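Local coordinates for protein agarase (Pseudoalteromonas fuliginea, PDB 6XJ9) that probably hydrolyses agarose chains as a family GH50 agarase of a marine bacterium, at residues P273-E276 with F281-A284. Residues are numbered along the deposited sequence; the frame is centred on the assembly and turned at random.
Sequences PKLE and FRTA
R282 reaches from the first residue of strand 282-286 to the backbone of E276, tying the preceding loop to the outermost strand of a β-hairpin. Strands 282-286 and 289-293 form this hairpin, with backbone hydrogen bonds R282 to V293 and A284 to S291, and 289-293 runs on antiparallel to strand 299-305. With CG between its backbone N and carbonyl carbon (chi1 62°) and the chain extended from there to NE, the arginine carries its guanidinium out to the loop. There R282 NH2 donates to E276 O at 2.8 Å, meeting a lone pair in the carbonyl plane. The N-H...O angle is 149°, and the oxygen lies 20° out of the guanidinium plane. R282 NE adds only a weak second bond to E276 O, at 3.4 Å. L275 CB lies near the guanidinium edge, 3.6 Å from R282 NH2. The carboxylate forms no salt bridge here: E276 OE2 stays 4.9 Å from R282 NH2. A leucine in place of R282 would probably leave the E276 carbonyl without both donors and the loop less firmly held to the strand. Two residues on, A284 supplies an apolar contact beside V293, which L275 also touches: A284 CB meets L275 CD2 at 4.0 Å.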
ATOM      1  N   PRO A 273     -11.691 -15.565  27.984  1.00 28.31           N
ATOM      2  CA  PRO A 273     -12.305 -16.531  28.897  1.00 28.95           C
ATOM      3  C   PRO A 273     -12.028 -17.977  28.500  1.00 28.62           C
ATOM      4  O   PRO A 273     -11.776 -18.282  27.333  1.00 25.88           O
ATOM      5  CB  PRO A 273     -13.808 -16.247  28.765  1.00 29.51           C
ATOM      6  CG  PRO A 273     -13.953 -15.592  27.404  1.00 28.27           C
ATOM      7  CD  PRO A 273     -12.686 -14.784  27.231  1.00 28.90           C
ATOM      8  N   LYS A 274     -12.064 -18.865  29.495  1.00 29.45           N
ATOM      9  CA  LYS A 274     -11.911 -20.288  29.245  1.00 33.30           C
ATOM     10  C   LYS A 274     -13.232 -20.971  29.577  1.00 32.57           C
ATOM     11  O   LYS A 274     -13.708 -20.894  30.707  1.00 34.98           O
ATOM     12  CB  LYS A 274     -10.769 -20.861  30.086  1.00 36.48           C
ATOM     13  CG  LYS A 274     -10.315 -22.259  29.691  1.00 40.99           C
ATOM     14  CD  LYS A 274      -8.927 -22.263  29.100  1.00 42.75           C
ATOM     15  CE  LYS A 274      -8.365 -23.653  28.899  1.00 45.40           C
ATOM     16  NZ  LYS A 274      -8.513 -24.492  30.112  1.00 45.33           N
ATOM     17  N   LEU A 275     -13.815 -21.612  28.561  1.00 30.48           N
ATOM     18  CA  LEU A 275     -15.120 -22.250  28.631  1.00 29.58           C
ATOM     19  C   LEU A 275     -14.895 -23.759  28.678  1.00 28.31           C
ATOM     20  O   LEU A 275     -13.755 -24.203  28.618  1.00 27.20           O
ATOM     21  CB  LEU A 275     -15.891 -21.880  27.357  1.00 30.47           C
ATOM     22  CG  LEU A 275     -16.579 -20.516  27.324  1.00 31.45           C
ATOM     23  CD1 LEU A 275     -15.621 -19.391  27.660  1.00 33.16           C
ATOM     24  CD2 LEU A 275     -17.231 -20.272  25.970  1.00 31.05           C
ATOM     25  N   GLU A 276     -15.986 -24.532  28.752  1.00 28.68           N
ATOM     26  CA  GLU A 276     -15.920 -25.986  28.750  1.00 30.14           C
ATOM     27  C   GLU A 276     -15.146 -26.453  27.519  1.00 32.30           C
ATOM     28  O   GLU A 276     -15.460 -26.046  26.399  1.00 33.33           O
ATOM     29  CB  GLU A 276     -17.335 -26.574  28.775  1.00 32.59           C
ATOM     30  CG  GLU A 276     -17.371 -28.076  28.536  1.00 34.54           C
ATOM     31  CD  GLU A 276     -18.739 -28.737  28.578  1.00 36.79           C
ATOM     32  OE1 GLU A 276     -18.814 -29.882  29.045  1.00 41.32           O
ATOM     33  OE2 GLU A 276     -19.725 -28.115  28.145  1.00 36.79           O
ATOM     34  N   PHE A 281     -14.462 -28.192  18.133  1.00 18.52           N
ATOM     35  CA  PHE A 281     -14.938 -26.838  17.876  1.00 17.97           C
ATOM     36  C   PHE A 281     -16.456 -26.816  18.045  1.00 17.27           C
ATOM     37  O   PHE A 281     -17.127 -27.756  17.633  1.00 17.49           O
ATOM     38  CB  PHE A 281     -14.542 -26.374  16.471  1.00 17.02           C
ATOM     39  CG  PHE A 281     -13.090 -25.985  16.339  1.00 17.47           C
ATOM     40  CD1 PHE A 281     -12.682 -24.679  16.559  1.00 16.82           C
ATOM     41  CD2 PHE A 281     -12.126 -26.927  16.005  1.00 17.04           C
ATOM     42  CE1 PHE A 281     -11.343 -24.318  16.451  1.00 16.94           C
ATOM     43  CE2 PHE A 281     -10.791 -26.566  15.891  1.00 17.20           C
ATOM     44  CZ  PHE A 281     -10.402 -25.260  16.107  1.00 16.09           C
ATOM     45  N   ARG A 282     -16.984 -25.746  18.647  1.00 17.80           N
ATOM     46  CA  ARG A 282     -18.416 -25.649  18.904  1.00 18.20           C
ATOM     47  C   ARG A 282     -18.827 -24.178  18.958  1.00 18.08           C
ATOM     48  O   ARG A 282     -17.991 -23.299  18.758  1.00 17.06           O
ATOM     49  CB  ARG A 282     -18.740 -26.396  20.202  1.00 18.06           C
ATOM     50  CG  ARG A 282     -18.045 -25.804  21.414  1.00 19.13           C
ATOM     51  CD  ARG A 282     -18.255 -26.607  22.685  1.00 19.42           C
ATOM     52  NE  ARG A 282     -17.644 -25.930  23.824  1.00 20.21           N
ATOM     53  CZ  ARG A 282     -18.254 -25.022  24.587  1.00 19.69           C
ATOM     54  NH1 ARG A 282     -19.512 -24.697  24.358  1.00 18.80           N
ATOM     55  NH2 ARG A 282     -17.611 -24.475  25.601  1.00 20.40           N
ATOM     56  N   THR A 283     -20.107 -23.900  19.247  1.00 19.54           N
ATOM     57  CA  THR A 283     -20.544 -22.508  19.308  1.00 20.24           C
ATOM     58  C   THR A 283     -20.841 -22.094  20.752  1.00 20.37           C
ATOM     59  O   THR A 283     -21.128 -22.939  21.601  1.00 19.80           O
ATOM     60  CB  THR A 283     -21.779 -22.246  18.436  1.00 19.89           C
ATOM     61  OG1 THR A 283     -22.878 -22.941  19.024  1.00 21.13           O
ATOM     62  CG2 THR A 283     -21.622 -22.684  16.995  1.00 20.16           C
ATOM     63  N   ALA A 284     -20.730 -20.786  21.024  1.00 19.62           N
ATOM     64  CA  ALA A 284     -21.207 -20.200  22.272  1.00 21.02           C
ATOM     65  C   ALA A 284     -21.348 -18.691  22.117  1.00 21.35           C
ATOM     66  O   ALA A 284     -20.825 -18.110  21.176  1.00 20.78           O
ATOM     67  CB  ALA A 284     -20.298 -20.527  23.438  1.00 19.84           C
TER